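Local coordinates for protein lectin (Lotus tetragonolobus, PDB 2EIG) that is a legume seed lectin that probably binds L-fucosyl sugars at a site whose shape depends on bound calcium and manganese, at residues D168-T173 with E189-T194; Q113-E118 with T194-K199. All blocks are in the same frame, centred on the assembly; numbering follows the deposited sequence.

Interactions 1 and 2 illustrate how a lectin sandwich is joined from sheet to sheet. Their centres lie 10 Å apart, and they share Thr194 and the short helix 192-195. Interaction 1 carries the chain from the back sheet into this helix; interaction 2 takes it on from the helix, past the start of strand 115-120, to front-sheet strand 199-208. Their apolar side chains form one continuous layer: Ile190 CD1 meets Val115 CG1 at 3.6 Å, and Ile190 CG2 meets Val195 CG2 at 3.9 Å. Glu118, three residues beyond Val115 on the same strand, binds manganese. Interaction 1 is more remote, the Leu172 side chain lying about 14 Å from a manganese ion.

Interaction 1. Residues D168-T173 with E189-T194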
# COMPACT_ATOMS: atom_id res chain seq x y z
N ASP A 168 3.18 -4.72 -9.60
CA ASP A 168 2.65 -3.37 -9.89
C ASP A 168 2.63 -2.43 -8.68
O ASP A 168 3.10 -1.31 -8.78
CB ASP A 168 1.27 -3.44 -10.59
CG ASP A 168 0.72 -2.05 -11.00
OD1 ASP A 168 0.22 -1.97 -12.14
OD2 ASP A 168 0.75 -1.04 -10.20
N THR A 169 2.08 -2.87 -7.54
CA THR A 169 1.94 -2.00 -6.34
C THR A 169 2.93 -2.42 -5.25
O THR A 169 3.03 -1.77 -4.20
CB THR A 169 0.53 -2.12 -5.72
OG1 THR A 169 0.27 -3.51 -5.46
CG2 THR A 169 -0.51 -1.59 -6.67
N LYS A 170 3.64 -3.51 -5.51
CA LYS A 170 4.68 -4.00 -4.63
C LYS A 170 4.07 -4.59 -3.37
O LYS A 170 4.65 -4.47 -2.33
CB LYS A 170 5.71 -2.89 -4.29
CG LYS A 170 6.96 -2.82 -5.19
CD LYS A 170 6.69 -2.47 -6.63
CE LYS A 170 6.65 -0.94 -6.84
NZ LYS A 170 6.40 -0.58 -8.29
N ILE A 171 2.94 -5.26 -3.47
CA ILE A 171 2.27 -5.72 -2.26
C ILE A 171 2.27 -7.24 -2.23
O ILE A 171 1.87 -7.88 -3.18
CB ILE A 171 0.81 -5.11 -2.12
CG1 ILE A 171 0.91 -3.58 -1.87
CG2 ILE A 171 0.07 -5.74 -0.94
CD1 ILE A 171 -0.29 -2.78 -2.31
N LEU A 172 2.75 -7.79 -1.13
CA LEU A 172 2.63 -9.22 -0.84
C LEU A 172 1.40 -9.43 0.05
O LEU A 172 1.31 -8.85 1.12
CB LEU A 172 3.90 -9.70 -0.14
CG LEU A 172 4.00 -11.20 0.23
CD1 LEU A 172 4.34 -11.96 -1.01
CD2 LEU A 172 5.06 -11.42 1.29
N THR A 173 0.46 -10.27 -0.38
CA THR A 173 -0.75 -10.50 0.40
C THR A 173 -0.95 -11.98 0.62
O THR A 173 -0.80 -12.80 -0.29
CB THR A 173 -1.98 -9.91 -0.31
OG1 THR A 173 -1.73 -8.53 -0.52
CG2 THR A 173 -3.24 -10.00 0.57
N GLU A 189 3.40 -4.16 1.98
CA GLU A 189 4.15 -3.62 0.89
C GLU A 189 5.60 -4.06 0.98
O GLU A 189 6.26 -3.84 2.00
CB GLU A 189 4.05 -2.11 0.87
CG GLU A 189 4.54 -1.56 -0.43
CD GLU A 189 5.56 -0.50 -0.20
OE1 GLU A 189 5.31 0.32 0.73
OE2 GLU A 189 6.57 -0.50 -0.95
N ILE A 190 6.11 -4.69 -0.09
CA ILE A 190 7.53 -5.11 -0.11
C ILE A 190 8.07 -4.92 -1.52
O ILE A 190 7.53 -5.53 -2.47
CB ILE A 190 7.73 -6.62 0.27
CG1 ILE A 190 6.95 -6.99 1.51
CG2 ILE A 190 9.24 -6.97 0.43
CD1 ILE A 190 6.99 -8.48 1.86
N ASP A 191 9.11 -4.11 -1.69
CA ASP A 191 9.80 -4.07 -2.97
C ASP A 191 10.82 -5.20 -3.03
O ASP A 191 11.90 -5.08 -2.43
CB ASP A 191 10.51 -2.72 -3.19
CG ASP A 191 10.81 -2.44 -4.67
OD1 ASP A 191 10.73 -1.25 -5.06
OD2 ASP A 191 11.12 -3.39 -5.44
N LEU A 192 10.49 -6.29 -3.74
CA LEU A 192 11.39 -7.45 -3.85
C LEU A 192 12.74 -7.06 -4.37
O LEU A 192 13.74 -7.64 -3.98
CB LEU A 192 10.81 -8.54 -4.76
CG LEU A 192 9.59 -9.29 -4.28
CD1 LEU A 192 9.23 -10.49 -5.18
CD2 LEU A 192 9.73 -9.71 -2.79
N LYS A 193 12.79 -6.06 -5.23
CA LYS A 193 14.08 -5.66 -5.85
C LYS A 193 14.92 -4.86 -4.87
O LYS A 193 16.12 -4.77 -5.08
CB LYS A 193 13.85 -4.90 -7.17
CG LYS A 193 15.10 -4.57 -8.00
CD LYS A 193 14.78 -3.65 -9.19
CE LYS A 193 16.08 -3.36 -10.00
NZ LYS A 193 16.34 -1.91 -10.38
N THR A 194 14.34 -4.29 -3.79
CA THR A 194 15.17 -3.60 -2.78
C THR A 194 15.80 -4.60 -1.84
O THR A 194 16.93 -4.43 -1.37
CB THR A 194 14.45 -2.49 -1.93
OG1 THR A 194 13.22 -2.97 -1.38
CG2 THR A 194 14.17 -1.16 -2.72
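Ile171 and Glu189 form an antiparallel, non-hydrogen-bonded pair where strands 171-178 and 183-189 of the back sheet of the legume lectin sandwich meet, their CA atoms 4.2 Å apart. At the same place, Lys170 and Ile171 both face Asp166 in a G1 beta bulge; Lys170 takes the left-handed backbone conformation (phi 71°) found at the first position of such a bulge. Its carbonyl meets the departing chain: Ile190 N donates to Lys170 O over 2.7 Å, nearly in line with the carbonyl, while Glu189 CA adds a CA-H...O contact to the same oxygen at 3.4 Å. Ile190 O, also close to Lys170 O, accepts from Tyr165 OH.

The side chains part to two sides. Glu189 turns with Ile171, and its CG lies beside Lys170 O. Leu172 and Ile190 cross obliquely, with Leu172 CD2 against Ile190 CD1 at 3.6 Å. Farther along, Lys170 lays CG over Asp191, 3.8 Å from Asp191 CA; beyond CG the chain bends, and Lys170 NZ ends 5.4 Å from Asp191 OD1, too far for a salt bridge. Asp191 is the N-cap of helix 192-195. Its CG, anti to the backbone N (chi1 -160°), touches Lys170 CG. Asp191 OD2 accepts from Lys193 N at 3.2 Å, the donor lying on the anti side and 24° out of the carboxylate plane.

Glu189 N donates to Glu189 OE2 of the second subunit, and Ile171 packs on Ile171 of the fourth. Inward, Leu172 and Ile190 bridge the sandwich, both touching Val115 of strand 115-120 and Ile138 of strand 135-140.

Interaction 2. Residues Q113-E118 with T194-K199; sequences QFVAVE and TVLPEK. With MN (manganese (II) ion), chain F.
Gln113 NE2 donates to Val195 O across a short 2.6 Å, with an N-H...O angle of 162°, and so fastens the last residue of helix 192-195 to the lead-in of strand 115-120. That strand belongs to the curved front sheet of the legume lectin jelly-roll sandwich. Gln113 delivers its amide on an extended arm: CG is anti to the backbone N (chi1 -164°) and the chain stays straight as far as CD. Val195 O lies almost in the amide plane of Gln113, whereas the donor stands well above the plane of the carbonyl. The fit is tight: Gln113 CG is pressed to 3.0 Å from Val195 O, somewhat closer than usual contact.

The rest of the contact is apolar. The side chain of Val115 starts toward 194-199, and its CG2 branch, lying beside the backbone N, does the touching. Val195 CG2 meets it at 3.8 Å, the two side chains crossing at about a right angle, and Leu196 CD1 reaches the same methyl at 3.9 Å. The other Leu196 branch, CD2, rests on Phe114 CA, so the two branches touch successive residues, Phe114 just before the strand and Val115 as its first. Leu196 is where the chain leaves helical geometry, and its carbonyl accepts from Trp52 NE1. The side chain of Phe114 sets off away from 194-199 and packs on Ile104 and Thr105.

The strand thus runs from a buried hydrophobic seam to a metal site. Glu118 OE2 binds manganese at 2.2 Å, with Asp120, Asp127, His135 and two waters completing six ligands. The other carboxylate oxygen, Glu118 OE1, accepts a 2.6 Å hydrogen bond from water 1, which is itself bound to the manganese.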
# COMPACT_ATOMS: atom_id res chain seq x y z
N GLN A 113 18.60 -11.78 4.87
CA GLN A 113 17.99 -11.24 3.71
C GLN A 113 16.97 -12.24 3.15
O GLN A 113 17.33 -13.32 2.71
CB GLN A 113 19.09 -10.95 2.68
CG GLN A 113 18.59 -10.04 1.63
CD GLN A 113 19.62 -9.76 0.59
OE1 GLN A 113 20.78 -10.10 0.74
NE2 GLN A 113 19.20 -9.11 -0.47
N PHE A 114 15.69 -11.90 3.20
CA PHE A 114 14.64 -12.87 2.82
C PHE A 114 13.31 -12.20 2.95
O PHE A 114 13.15 -11.17 3.65
CB PHE A 114 14.66 -14.17 3.69
CG PHE A 114 14.31 -13.92 5.14
CD1 PHE A 114 12.98 -13.83 5.53
CD2 PHE A 114 15.31 -13.67 6.07
CE1 PHE A 114 12.65 -13.51 6.84
CE2 PHE A 114 15.00 -13.35 7.38
CZ PHE A 114 13.69 -13.27 7.77
N VAL A 115 12.35 -12.79 2.28
CA VAL A 115 10.97 -12.39 2.45
C VAL A 115 10.30 -13.70 2.82
O VAL A 115 10.52 -14.72 2.17
CB VAL A 115 10.37 -11.71 1.18
CG1 VAL A 115 8.88 -11.51 1.32
CG2 VAL A 115 11.02 -10.34 0.89
N ALA A 116 9.53 -13.68 3.91
CA ALA A 116 8.87 -14.88 4.35
C ALA A 116 7.43 -14.60 4.82
O ALA A 116 7.13 -13.50 5.28
CB ALA A 116 9.69 -15.53 5.48
N VAL A 117 6.56 -15.58 4.60
CA VAL A 117 5.28 -15.69 5.23
C VAL A 117 5.38 -16.89 6.22
O VAL A 117 5.53 -18.06 5.82
CB VAL A 117 4.13 -15.90 4.21
CG1 VAL A 117 2.76 -16.03 4.95
CG2 VAL A 117 4.11 -14.74 3.13
N GLU A 118 5.31 -16.56 7.50
CA GLU A 118 5.53 -17.53 8.55
C GLU A 118 4.22 -17.93 9.17
O GLU A 118 3.28 -17.16 9.29
CB GLU A 118 6.48 -17.01 9.65
CG GLU A 118 5.86 -15.82 10.40
CD GLU A 118 6.64 -15.41 11.63
OE1 GLU A 118 7.86 -15.27 11.59
OE2 GLU A 118 5.98 -15.21 12.64
N THR A 194 14.34 -4.29 -3.79
CA THR A 194 15.17 -3.60 -2.78
C THR A 194 15.80 -4.60 -1.84
O THR A 194 16.93 -4.43 -1.37
CB THR A 194 14.45 -2.49 -1.93
OG1 THR A 194 13.22 -2.97 -1.38
CG2 THR A 194 14.17 -1.16 -2.72
N VAL A 195 15.06 -5.65 -1.53
CA VAL A 195 15.50 -6.56 -0.48
C VAL A 195 16.12 -7.85 -0.97
O VAL A 195 16.72 -8.55 -0.19
CB VAL A 195 14.38 -6.84 0.55
CG1 VAL A 195 14.14 -5.56 1.39
CG2 VAL A 195 13.08 -7.33 -0.14
N LEU A 196 15.98 -8.18 -2.25
CA LEU A 196 16.43 -9.49 -2.69
C LEU A 196 17.21 -9.35 -4.00
O LEU A 196 16.97 -8.39 -4.74
CB LEU A 196 15.23 -10.42 -2.91
CG LEU A 196 14.59 -11.02 -1.66
CD1 LEU A 196 13.26 -11.65 -1.97
CD2 LEU A 196 15.53 -12.01 -1.00
N PRO A 197 18.09 -10.33 -4.31
CA PRO A 197 18.77 -10.29 -5.60
C PRO A 197 17.87 -10.82 -6.68
O PRO A 197 16.71 -11.18 -6.42
CB PRO A 197 20.00 -11.22 -5.39
CG PRO A 197 19.49 -12.24 -4.48
CD PRO A 197 18.53 -11.48 -3.51
N GLU A 198 18.38 -10.88 -7.90
CA GLU A 198 17.50 -11.04 -9.04
C GLU A 198 17.07 -12.52 -9.25
O GLU A 198 16.21 -12.79 -10.06
CB GLU A 198 18.18 -10.46 -10.27
CG GLU A 198 19.42 -11.24 -10.68
CD GLU A 198 20.29 -10.41 -11.61
OE1 GLU A 198 20.21 -10.64 -12.84
OE2 GLU A 198 21.02 -9.52 -11.11
N LYS A 199 17.70 -13.44 -8.52
CA LYS A 199 17.35 -14.86 -8.60
C LYS A 199 17.18 -15.27 -7.16
O LYS A 199 17.96 -14.88 -6.32
CB LYS A 199 18.45 -15.73 -9.25
CG LYS A 199 18.65 -15.50 -10.75
CD LYS A 199 19.79 -16.38 -11.25
CE LYS A 199 20.32 -15.87 -12.61
NZ LYS A 199 19.21 -15.37 -13.49
MN MN F . 6.62 -14.85 14.70
O HOH W 1 8.69 -14.81 14.02
O HOH W 2 6.32 -12.69 14.25